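Local atomic coordinates of flap endonuclease 1 (PDB entry 1A76), a protein that cuts 5'-flap structures endonucleolytically and degrades DNA in the 5'-3' direction during DNA replication and repair, using magnesium ions as cofactor. Residues V170-D175 against V185-T190. Numbering follows the deposited sequence.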
loop_
_atom_site.group_PDB
_atom_site.type_symbol
_atom_site.label_atom_id
_atom_site.label_comp_id
_atom_site.label_asym_id
_atom_site.label_seq_id
_atom_site.Cartn_x
_atom_site.Cartn_y
_atom_site.Cartn_z
ATOM N N VAL A 170 5.100 4.118 -4.479
ATOM C CA VAL A 170 5.189 2.839 -5.159
ATOM C C VAL A 170 3.998 1.991 -4.707
ATOM O O VAL A 170 3.775 1.793 -3.510
ATOM C CB VAL A 170 6.511 2.131 -4.826
ATOM C CG1 VAL A 170 6.471 0.682 -5.312
ATOM C CG2 VAL A 170 7.664 2.883 -5.468
ATOM N N SER A 171 3.213 1.524 -5.671
ATOM C CA SER A 171 2.041 0.716 -5.375
ATOM C C SER A 171 1.456 0.125 -6.660
ATOM O O SER A 171 1.767 0.587 -7.751
ATOM C CB SER A 171 0.979 1.577 -4.684
ATOM O OG SER A 171 -0.206 0.823 -4.464
ATOM N N GLN A 172 0.620 -0.901 -6.527
ATOM C CA GLN A 172 -0.011 -1.518 -7.692
ATOM C C GLN A 172 -1.370 -0.864 -7.944
ATOM O O GLN A 172 -1.976 -1.035 -9.011
ATOM C CB GLN A 172 -0.197 -3.017 -7.465
ATOM C CG GLN A 172 1.102 -3.794 -7.481
ATOM C CD GLN A 172 1.842 -3.624 -8.783
ATOM O OE1 GLN A 172 1.408 -4.120 -9.821
ATOM N NE2 GLN A 172 2.951 -2.912 -8.744
ATOM N N ASP A 173 -1.833 -0.114 -6.948
ATOM C CA ASP A 173 -3.116 0.578 -7.011
ATOM C C ASP A 173 -2.950 2.021 -7.488
ATOM O O ASP A 173 -1.876 2.618 -7.365
ATOM C CB ASP A 173 -3.776 0.585 -5.629
ATOM C CG ASP A 173 -4.316 -0.774 -5.231
ATOM O OD1 ASP A 173 -4.288 -1.708 -6.060
ATOM O OD2 ASP A 173 -4.774 -0.907 -4.081
ATOM N N TYR A 174 -4.029 2.579 -8.021
ATOM C CA TYR A 174 -4.018 3.949 -8.522
ATOM C C TYR A 174 -4.535 4.936 -7.466
ATOM O O TYR A 174 -4.387 6.143 -7.605
ATOM C CB TYR A 174 -4.883 4.047 -9.788
ATOM C CG TYR A 174 -4.320 3.324 -10.991
ATOM C CD1 TYR A 174 -3.337 3.911 -11.786
ATOM C CD2 TYR A 174 -4.772 2.048 -11.341
ATOM C CE1 TYR A 174 -2.817 3.241 -12.900
ATOM C CE2 TYR A 174 -4.251 1.377 -12.455
ATOM C CZ TYR A 174 -3.283 1.978 -13.222
ATOM O OH TYR A 174 -2.771 1.322 -14.321
ATOM N N ASP A 175 -5.121 4.398 -6.405
ATOM C CA ASP A 175 -5.692 5.180 -5.313
ATOM C C ASP A 175 -4.860 6.326 -4.723
ATOM O O ASP A 175 -5.421 7.300 -4.238
ATOM C CB ASP A 175 -6.113 4.231 -4.193
ATOM C CG ASP A 175 -7.072 3.158 -4.673
ATOM O OD1 ASP A 175 -6.649 2.319 -5.496
ATOM O OD2 ASP A 175 -8.243 3.154 -4.231
ATOM N N VAL A 185 4.103 4.982 -9.152
ATOM C CA VAL A 185 4.847 4.095 -10.039
ATOM C C VAL A 185 4.438 2.671 -9.701
ATOM O O VAL A 185 4.579 2.236 -8.558
ATOM C CB VAL A 185 6.361 4.231 -9.869
ATOM C CG1 VAL A 185 7.060 3.288 -10.853
ATOM C CG2 VAL A 185 6.799 5.670 -10.099
ATOM N N ARG A 186 3.909 1.968 -10.697
ATOM C CA ARG A 186 3.458 0.592 -10.539
ATOM C C ARG A 186 4.447 -0.384 -11.164
ATOM O O ARG A 186 5.352 0.022 -11.904
ATOM C CB ARG A 186 2.091 0.417 -11.189
ATOM C CG ARG A 186 1.055 1.460 -10.755
ATOM C CD ARG A 186 -0.337 0.928 -11.033
ATOM N NE ARG A 186 -0.339 0.313 -12.349
ATOM C CZ ARG A 186 -0.664 -0.945 -12.616
ATOM N NH1 ARG A 186 -1.034 -1.774 -11.659
ATOM N NH2 ARG A 186 -0.578 -1.374 -13.865
ATOM N N ASN A 187 4.268 -1.665 -10.834
ATOM C CA ASN A 187 5.107 -2.764 -11.319
ATOM C C ASN A 187 6.567 -2.782 -10.916
ATOM O O ASN A 187 7.438 -3.107 -11.731
ATOM C CB ASN A 187 5.010 -2.877 -12.835
ATOM C CG ASN A 187 3.593 -3.066 -13.290
ATOM O OD1 ASN A 187 2.805 -3.704 -12.601
ATOM N ND2 ASN A 187 3.253 -2.501 -14.435
ATOM N N LEU A 188 6.837 -2.427 -9.664
ATOM C CA LEU A 188 8.194 -2.493 -9.137
ATOM C C LEU A 188 8.174 -3.666 -8.153
ATOM O O LEU A 188 9.127 -4.440 -8.090
ATOM C CB LEU A 188 8.596 -1.193 -8.418
ATOM C CG LEU A 188 8.980 0.011 -9.285
ATOM C CD1 LEU A 188 9.426 1.176 -8.397
ATOM C CD2 LEU A 188 10.112 -0.367 -10.256
ATOM N N THR A 189 7.071 -3.811 -7.412
ATOM C CA THR A 189 6.932 -4.904 -6.439
ATOM C C THR A 189 6.624 -6.244 -7.121
ATOM O O THR A 189 6.737 -7.313 -6.515
ATOM C CB THR A 189 5.834 -4.601 -5.390
ATOM O OG1 THR A 189 4.605 -4.264 -6.041
ATOM C CG2 THR A 189 6.263 -3.451 -4.499
ATOM N N THR A 190 6.221 -6.156 -8.382
ATOM C CA THR A 190 5.930 -7.305 -9.235
ATOM C C THR A 190 6.364 -6.779 -10.592
ATOM O O THR A 190 5.899 -5.726 -11.031
ATOM C CB THR A 190 4.437 -7.650 -9.315
ATOM O OG1 THR A 190 3.645 -6.534 -8.885
ATOM C CG2 THR A 190 4.147 -8.854 -8.466
#
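Arg186 meets the Gln172 carbonyl and one face of the Tyr174 ring, which lie about a right angle apart seen from its CD. Its aliphatic part passes Ser171 O, and CD sits over one face of the Tyr174 ring, 4.0 Å from the centroid, in a CH-pi contact displaced toward the rim. A bend about CG-CD (chi3 -44°) turns the guanidinium back to the loop: Arg186 NH1 donates to Gln172 O at 2.9 Å, with the carbonyl oxygen close to the guanidinium plane. Ring and guanidinium planes are 30° apart, and Tyr174 OH lies over a guanidinium face. Both Arg186 NE, through a salt bridge, and Tyr174 OH, through a hydrogen bond, turn to Glu196 on the adjoining strand; Lys11 also bonds the hydroxyl. An alanine in place of Arg186 would probably cost Gln172 O this donor, Glu196 this salt bridge and one face of the Tyr174 ring its cover.

The Gln172 side chain, bent at chi2, reaches back to the turn after the strand, its terminal amide lying among Asn187, Thr189 and Thr190. Val170 CG2 meets Leu188 CD1 at 3.8 Å, the two side chains crossing at about a right angle.

The backbones join where Ser171 N donates to Val185 O over 3.3 Å, one of the bonds making the parallel bridge of Val170 with Val185. Ser171 OG accepts from Asp173 N at 3.1 Å, an ST turn just after the strand. Asp173, in the turn, and Asp175 are predicted ligands of the second magnesium; the Asp173 side chain is about 4 Å from a bound manganese ion. An acidic loop leaving the C-terminal end of a parallel strand in this way is characteristic of the PIN-like nuclease core of the XPG/RAD2 family.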